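PDB 3CE2: putative peptidase, which is probably a zinc-dependent oligopeptidase of the M3B (oligopeptidase F) family that degrades small bioactive peptides. Local coordinates for residues A[83-87]-A[110-114]; A[24-29]-A[92-96]. All coordinates share one frame. Residues are numbered along the deposited sequence.

Both contacts are built on helix 66-96, interaction 1 on its residues 83-87 and interaction 2 on 92-96, near its C-terminal end; their centres lie about 15 Å apart. Along the chain the segments alternate: loop 24-29, helix residues 83-87 and 92-96, then 110-114 on helix 101-120. Interaction 1 thus packs helix on helix, pairing two consecutive antiparallel helices, while interaction 2 brings the loop before helix 33-42 back onto the first of them. The two meet where Lys85 NZ lies 3.2 Å from Leu29 O, a probable hydrogen bond. Both sit 23 to 24 Å from the centre of the chain, on the same side and away from the annotated zinc sites.

Interaction 1: A[83-87]-A[110-114]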
ATOM      1  N   LEU A  83     -10.038  22.412   4.947  1.00 49.52           N
ATOM      2  CA  LEU A  83      -8.758  22.002   5.514  1.00 46.41           C
ATOM      3  C   LEU A  83      -7.908  21.191   4.544  1.00 51.57           C
ATOM      4  O   LEU A  83      -6.713  21.466   4.399  1.00 58.74           O
ATOM      5  CB  LEU A  83      -8.956  21.209   6.799  1.00 40.24           C
ATOM      6  CG  LEU A  83      -9.599  22.050   7.897  1.00 40.45           C
ATOM      7  CD1 LEU A  83      -9.504  21.405   9.244  1.00 36.58           C
ATOM      8  CD2 LEU A  83      -8.970  23.422   7.938  1.00 46.15           C
ATOM      9  N   ASN A  84      -8.514  20.201   3.885  1.00 51.31           N
ATOM     10  CA  ASN A  84      -7.784  19.346   2.939  1.00 45.01           C
ATOM     11  C   ASN A  84      -7.295  20.131   1.730  1.00 47.59           C
ATOM     12  O   ASN A  84      -6.181  19.930   1.266  1.00 52.43           O
ATOM     13  CB  ASN A  84      -8.649  18.178   2.465  1.00 49.09           C
ATOM     14  CG  ASN A  84      -8.902  17.156   3.556  1.00 52.97           C
ATOM     15  OD1 ASN A  84      -8.466  17.330   4.696  1.00 51.37           O
ATOM     16  ND2 ASN A  84      -9.626  16.086   3.216  1.00 50.45           N
ATOM     17  N   LYS A  85      -8.140  21.009   1.208  1.00 42.61           N
ATOM     18  CA  LYS A  85      -7.758  21.868   0.106  1.00 45.68           C
ATOM     19  C   LYS A  85      -6.521  22.683   0.521  1.00 48.32           C
ATOM     20  O   LYS A  85      -5.553  22.784  -0.219  1.00 47.75           O
ATOM     21  CB  LYS A  85      -8.941  22.779  -0.228  1.00 49.63           C
ATOM     22  CG  LYS A  85      -8.813  23.684  -1.431  1.00 54.46           C
ATOM     23  CD  LYS A  85     -10.172  24.356  -1.660  1.00 62.86           C
ATOM     24  CE  LYS A  85     -10.079  25.607  -2.539  1.00 70.51           C
ATOM     25  NZ  LYS A  85      -9.887  25.298  -3.997  1.00 73.35           N
ATOM     26  N   LEU A  86      -6.547  23.253   1.722  1.00 49.32           N
ATOM     27  CA  LEU A  86      -5.453  24.087   2.175  1.00 45.65           C
ATOM     28  C   LEU A  86      -4.244  23.217   2.433  1.00 50.79           C
ATOM     29  O   LEU A  86      -3.105  23.626   2.201  1.00 55.69           O
ATOM     30  CB  LEU A  86      -5.814  24.787   3.472  1.00 46.04           C
ATOM     31  CG  LEU A  86      -6.848  25.902   3.423  1.00 44.36           C
ATOM     32  CD1 LEU A  86      -7.366  26.134   4.855  1.00 40.03           C
ATOM     33  CD2 LEU A  86      -6.258  27.164   2.799  1.00 43.23           C
ATOM     34  N   TYR A  87      -4.476  22.012   2.925  1.00 41.29           N
ATOM     35  CA  TYR A  87      -3.356  21.149   3.190  1.00 40.98           C
ATOM     36  C   TYR A  87      -2.606  20.802   1.914  1.00 45.47           C
ATOM     37  O   TYR A  87      -1.394  20.958   1.806  1.00 51.32           O
ATOM     38  CB  TYR A  87      -3.817  19.876   3.844  1.00 40.88           C
ATOM     39  CG  TYR A  87      -2.652  19.037   4.253  1.00 46.54           C
ATOM     40  CD1 TYR A  87      -2.077  19.185   5.526  1.00 47.03           C
ATOM     41  CD2 TYR A  87      -2.088  18.113   3.365  1.00 44.08           C
ATOM     42  CE1 TYR A  87      -0.995  18.413   5.916  1.00 44.35           C
ATOM     43  CE2 TYR A  87      -1.000  17.336   3.741  1.00 48.00           C
ATOM     44  CZ  TYR A  87      -0.462  17.496   5.020  1.00 46.15           C
ATOM     45  OH  TYR A  87       0.608  16.743   5.397  1.00 43.78           O
ATOM     46  N   ILE A 110      -1.377  24.823   8.607  1.00 52.63           N
ATOM     47  CA  ILE A 110      -2.495  23.985   8.239  1.00 51.75           C
ATOM     48  C   ILE A 110      -2.409  22.679   9.042  1.00 52.75           C
ATOM     49  O   ILE A 110      -3.416  22.199   9.574  1.00 50.42           O
ATOM     50  CB  ILE A 110      -2.579  23.774   6.708  1.00 50.46           C
ATOM     51  CG1 ILE A 110      -3.894  23.094   6.339  1.00 51.92           C
ATOM     52  CG2 ILE A 110      -1.382  23.013   6.196  1.00 51.34           C
ATOM     53  CD1 ILE A 110      -5.073  23.630   7.145  1.00 57.20           C
ATOM     54  N   THR A 111      -1.202  22.142   9.180  1.00 44.61           N
ATOM     55  CA  THR A 111      -1.036  20.918   9.930  1.00 49.28           C
ATOM     56  C   THR A 111      -1.556  21.123  11.357  1.00 56.46           C
ATOM     57  O   THR A 111      -2.268  20.275  11.911  1.00 56.29           O
ATOM     58  CB  THR A 111       0.450  20.443   9.933  1.00 43.08           C
ATOM     59  OG1 THR A 111       0.846  20.162   8.587  1.00 40.89           O
ATOM     60  CG2 THR A 111       0.638  19.152  10.802  1.00 33.00           C
ATOM     61  N   HIS A 112      -1.198  22.254  11.953  1.00 60.07           N
ATOM     62  CA  HIS A 112      -1.618  22.539  13.314  1.00 60.56           C
ATOM     63  C   HIS A 112      -3.145  22.610  13.330  1.00 57.17           C
ATOM     64  O   HIS A 112      -3.785  22.044  14.209  1.00 52.56           O
ATOM     65  CB  HIS A 112      -1.004  23.857  13.789  1.00 60.82           C
ATOM     66  CG  HIS A 112      -1.558  24.354  15.087  1.00 60.08           C
ATOM     67  ND1 HIS A 112      -1.386  23.677  16.280  1.00 57.75           N
ATOM     68  CD2 HIS A 112      -2.268  25.472  15.384  1.00 58.20           C
ATOM     69  CE1 HIS A 112      -1.975  24.352  17.253  1.00 57.15           C
ATOM     70  NE2 HIS A 112      -2.514  25.446  16.738  1.00 57.45           N
ATOM     71  N   LEU A 113      -3.711  23.291  12.335  1.00 58.08           N
ATOM     72  CA  LEU A 113      -5.169  23.379  12.172  1.00 58.08           C
ATOM     73  C   LEU A 113      -5.876  22.021  12.116  1.00 58.59           C
ATOM     74  O   LEU A 113      -6.939  21.844  12.710  1.00 60.37           O
ATOM     75  CB  LEU A 113      -5.527  24.197  10.938  1.00 53.08           C
ATOM     76  CG  LEU A 113      -5.865  25.621  11.337  1.00 55.76           C
ATOM     77  CD1 LEU A 113      -6.675  26.375  10.258  1.00 53.42           C
ATOM     78  CD2 LEU A 113      -6.637  25.515  12.633  1.00 56.83           C
ATOM     79  N   HIS A 114      -5.278  21.071  11.404  1.00 57.66           N
ATOM     80  CA  HIS A 114      -5.832  19.737  11.310  1.00 54.65           C
ATOM     81  C   HIS A 114      -5.833  19.067  12.654  1.00 53.55           C
ATOM     82  O   HIS A 114      -6.750  18.321  12.967  1.00 58.88           O
ATOM     83  CB  HIS A 114      -5.055  18.880  10.322  1.00 55.09           C
ATOM     84  CG  HIS A 114      -5.529  19.017   8.908  1.00 63.84           C
ATOM     85  ND1 HIS A 114      -5.192  20.090   8.110  1.00 69.87           N
ATOM     86  CD2 HIS A 114      -6.310  18.214   8.146  1.00 61.36           C
ATOM     87  CE1 HIS A 114      -5.737  19.940   6.915  1.00 67.96           C
ATOM     88  NE2 HIS A 114      -6.423  18.811   6.913  1.00 67.26           N
TER
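Helices 66-96 and 101-120 form an antiparallel hairpin, and here their short segments run at 153° with axes 9.8 Å apart. Leu83 pairs with His114 and Tyr87 with Ile110, CA to CA 6.9 and 5.9 Å. Ile110, with chi1 t and chi2 p, points into the interface: its CG1 lies 3.8 Å from Leu86 CB, its CG2 3.9 Å from Tyr87 CD1, and its CD1 4.0 Å from Leu83 CD2. Leu83 (m, t) also reaches Leu113, CD2 to CD1 4.4 Å; Phe43 and Phe117 pack on Leu83, and Leu40 of helix 33-42 touches Leu113. His114, chi1 m, folds back along its own helix so that ND1 donates to Ile110 O at 3.1 Å. That bond fixes the ring and aims NE2 across the gap at Asn84 OD1, 3.4 Å away in a weak hydrogen bond. Asn84 starts out away from the partner helix, but its m rotamer brings OD1 back. Tyr87, chi1 t, sets its ring edge against the face of His114 in a T-shaped pair, centroids 5.4 Å apart and planes at 74°. His114 CE1 also comes within 3.1 Å of Leu83 O, near the imidazole plane. If both of its hydrogen bonds hold, the His114 ring would carry both protons; the one to Asn84 is a weak polar link beside an aliphatic interface.

Interaction 2: A[24-29]-A[92-96]; sequences WDITPL and LTHDQ
An irregular loop, 24-29, lies against helical residues 92-96, near the C-terminal end of helix 66-96, burying 304 Å². Trp24 is extended (phi/psi -71/158); Asp25 OD1 accepts from Thr27 N at 2.9 Å, an Asx turn, although OD1 is less surely placed. Ile26 (-100/6; chi1 p, chi2 t) precedes Thr27 to Leu29, whose angles are helical without regular helix hydrogen bonds; Leu29 N bonds to Ile26 O at 3.1 Å. Ile26 and Leu92 are nearest, CA to CA 8.2 Å. Leu92 (m, t) puts CD2 3.6 Å from Trp24 CH2, and CD1 3.8 Å from Ile26 CG2 and 4.4 Å from Leu29 CD1; Leu92 O is 3.4 Å from Trp24 CZ2, near the ring plane. Thr93 OG1, bonded to Tyr89 O one turn back, is 3.7 Å from Ile26 CD1. Asp95 salt-bridges Arg371 and bonds to Tyr375. Gln96 (m, t) sends OE1 to accept from Trp24 NE1 (chi1 p, chi2 30°) at 2.6 Å. This is a loop packed on a helix through apolar contacts centred on Leu92, with one indole NH hydrogen bond to Gln96. Strands 375-377 and 385-387 offer Tyr375 to Trp24 and Leu92, and Tyr385 to Leu92 and Leu29, joining helix 66-96 to the small mixed sheet.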
ATOM      1  N   TRP A  24       3.759  21.355 -12.246  1.00 50.66           N
ATOM      2  CA  TRP A  24       2.359  21.240 -12.095  1.00 54.75           C
ATOM      3  C   TRP A  24       1.806  22.639 -11.898  1.00 60.56           C
ATOM      4  O   TRP A  24       2.540  23.563 -11.517  1.00 53.59           O
ATOM      5  CB  TRP A  24       1.980  20.310 -10.938  1.00 51.80           C
ATOM      6  CG  TRP A  24       2.663  20.555  -9.649  1.00 51.22           C
ATOM      7  CD1 TRP A  24       3.121  21.746  -9.159  1.00 50.65           C
ATOM      8  CD2 TRP A  24       2.940  19.574  -8.645  1.00 51.60           C
ATOM      9  NE1 TRP A  24       3.680  21.563  -7.921  1.00 50.30           N
ATOM     10  CE2 TRP A  24       3.587  20.237  -7.582  1.00 51.17           C
ATOM     11  CE3 TRP A  24       2.710  18.194  -8.547  1.00 50.31           C
ATOM     12  CZ2 TRP A  24       4.009  19.569  -6.431  1.00 50.99           C
ATOM     13  CZ3 TRP A  24       3.125  17.530  -7.400  1.00 51.39           C
ATOM     14  CH2 TRP A  24       3.766  18.219  -6.358  1.00 52.63           C
ATOM     15  N   ASP A  25       0.508  22.770 -12.197  1.00 65.01           N
ATOM     16  CA  ASP A  25      -0.235  24.010 -12.071  1.00 61.51           C
ATOM     17  C   ASP A  25      -1.221  23.883 -10.926  1.00 57.22           C
ATOM     18  O   ASP A  25      -2.285  23.259 -11.055  1.00 56.38           O
ATOM     19  CB  ASP A  25      -0.971  24.334 -13.373  1.00 63.49           C
ATOM     20  CG  ASP A  25      -1.928  25.528 -13.235  1.00 67.37           C
ATOM     21  OD1 ASP A  25      -1.863  26.275 -12.238  1.00 63.63           O
ATOM     22  OD2 ASP A  25      -2.758  25.720 -14.140  1.00 72.11           O
ATOM     23  N   ILE A  26      -0.858  24.501  -9.811  1.00 52.60           N
ATOM     24  CA  ILE A  26      -1.636  24.421  -8.599  1.00 50.55           C
ATOM     25  C   ILE A  26      -2.506  25.653  -8.398  1.00 53.79           C
ATOM     26  O   ILE A  26      -3.130  25.803  -7.355  1.00 56.11           O
ATOM     27  CB  ILE A  26      -0.701  24.286  -7.398  1.00 55.64           C
ATOM     28  CG1 ILE A  26       0.254  25.491  -7.345  1.00 56.84           C
ATOM     29  CG2 ILE A  26       0.081  22.960  -7.477  1.00 56.75           C
ATOM     30  CD1 ILE A  26       0.961  25.646  -6.016  1.00 58.68           C
ATOM     31  N   THR A  27      -2.543  26.541  -9.382  1.00 55.63           N
ATOM     32  CA  THR A  27      -3.379  27.743  -9.289  1.00 58.37           C
ATOM     33  C   THR A  27      -4.885  27.448  -9.186  1.00 60.57           C
ATOM     34  O   THR A  27      -5.579  28.156  -8.469  1.00 65.15           O
ATOM     35  CB  THR A  27      -3.108  28.753 -10.440  1.00 61.78           C
ATOM     36  OG1 THR A  27      -3.185  28.074 -11.696  1.00 66.22           O
ATOM     37  CG2 THR A  27      -1.720  29.372 -10.314  1.00 59.57           C
ATOM     38  N   PRO A  28      -5.399  26.403  -9.886  1.00 64.01           N
ATOM     39  CA  PRO A  28      -6.813  26.016  -9.650  1.00 57.56           C
ATOM     40  C   PRO A  28      -7.186  25.848  -8.172  1.00 55.99           C
ATOM     41  O   PRO A  28      -8.356  25.994  -7.820  1.00 63.59           O
ATOM     42  CB  PRO A  28      -6.943  24.682 -10.383  1.00 56.07           C
ATOM     43  CG  PRO A  28      -5.944  24.779 -11.508  1.00 62.66           C
ATOM     44  CD  PRO A  28      -4.770  25.553 -10.923  1.00 64.02           C
ATOM     45  N   LEU A  29      -6.224  25.550  -7.308  1.00 53.57           N
ATOM     46  CA  LEU A  29      -6.508  25.507  -5.877  1.00 54.95           C
ATOM     47  C   LEU A  29      -6.556  26.919  -5.315  1.00 56.81           C
ATOM     48  O   LEU A  29      -7.579  27.367  -4.786  1.00 57.25           O
ATOM     49  CB  LEU A  29      -5.455  24.698  -5.141  1.00 52.71           C
ATOM     50  CG  LEU A  29      -5.695  23.197  -5.146  1.00 56.70           C
ATOM     51  CD1 LEU A  29      -4.395  22.490  -5.257  1.00 54.45           C
ATOM     52  CD2 LEU A  29      -6.383  22.783  -3.868  1.00 63.81           C
ATOM     53  N   LEU A  92       1.985  20.505  -1.379  1.00 47.39           N
ATOM     54  CA  LEU A  92       2.500  20.453  -2.734  1.00 47.66           C
ATOM     55  C   LEU A  92       3.545  21.552  -2.907  1.00 52.09           C
ATOM     56  O   LEU A  92       4.565  21.335  -3.556  1.00 54.94           O
ATOM     57  CB  LEU A  92       1.376  20.644  -3.759  1.00 43.23           C
ATOM     58  CG  LEU A  92       0.277  19.606  -3.971  1.00 44.69           C
ATOM     59  CD1 LEU A  92      -0.655  20.092  -5.098  1.00 46.09           C
ATOM     60  CD2 LEU A  92       0.847  18.235  -4.293  1.00 42.04           C
ATOM     61  N   THR A  93       3.271  22.733  -2.341  1.00 51.69           N
ATOM     62  CA  THR A  93       4.171  23.892  -2.447  1.00 55.72           C
ATOM     63  C   THR A  93       5.519  23.581  -1.781  1.00 50.13           C
ATOM     64  O   THR A  93       6.576  23.755  -2.381  1.00 51.62           O
ATOM     65  CB  THR A  93       3.524  25.178  -1.823  1.00 59.62           C
ATOM     66  OG1 THR A  93       2.440  25.626  -2.654  1.00 63.95           O
ATOM     67  CG2 THR A  93       4.549  26.312  -1.682  1.00 49.31           C
ATOM     68  N   HIS A  94       5.446  23.082  -0.554  1.00 39.57           N
ATOM     69  CA  HIS A  94       6.584  22.612   0.199  1.00 41.59           C
ATOM     70  C   HIS A  94       7.434  21.600  -0.552  1.00 46.72           C
ATOM     71  O   HIS A  94       8.646  21.618  -0.456  1.00 53.30           O
ATOM     72  CB  HIS A  94       6.088  22.021   1.519  1.00 45.71           C
ATOM     73  CG  HIS A  94       7.142  21.312   2.311  1.00 54.55           C
ATOM     74  ND1 HIS A  94       8.213  21.965   2.885  1.00 56.65           N
ATOM     75  CD2 HIS A  94       7.270  20.006   2.656  1.00 58.56           C
ATOM     76  CE1 HIS A  94       8.955  21.092   3.545  1.00 56.84           C
ATOM     77  NE2 HIS A  94       8.406  19.896   3.423  1.00 54.67           N
ATOM     78  N   ASP A  95       6.813  20.703  -1.303  1.00 50.68           N
ATOM     79  CA  ASP A  95       7.569  19.637  -1.930  1.00 46.02           C
ATOM     80  C   ASP A  95       8.345  20.108  -3.150  1.00 51.45           C
ATOM     81  O   ASP A  95       9.251  19.410  -3.641  1.00 47.97           O
ATOM     82  CB  ASP A  95       6.653  18.473  -2.281  1.00 49.46           C
ATOM     83  CG  ASP A  95       6.286  17.638  -1.071  1.00 54.05           C
ATOM     84  OD1 ASP A  95       6.886  17.853   0.005  1.00 58.75           O
ATOM     85  OD2 ASP A  95       5.396  16.767  -1.193  1.00 54.55           O
ATOM     86  N   GLN A  96       7.997  21.291  -3.647  1.00 55.59           N
ATOM     87  CA  GLN A  96       8.739  21.881  -4.763  1.00 58.43           C
ATOM     88  C   GLN A  96      10.172  22.236  -4.365  1.00 56.61           C
ATOM     89  O   GLN A  96      11.084  22.179  -5.197  1.00 55.68           O
ATOM     90  CB  GLN A  96       8.019  23.120  -5.277  1.00 56.91           C
ATOM     91  CG  GLN A  96       6.851  22.779  -6.154  1.00 53.65           C
ATOM     92  CD  GLN A  96       5.840  23.898  -6.275  1.00 47.37           C
ATOM     93  OE1 GLN A  96       4.819  23.736  -6.925  1.00 52.68           O
ATOM     94  NE2 GLN A  96       6.106  25.024  -5.636  1.00 37.68           N
TER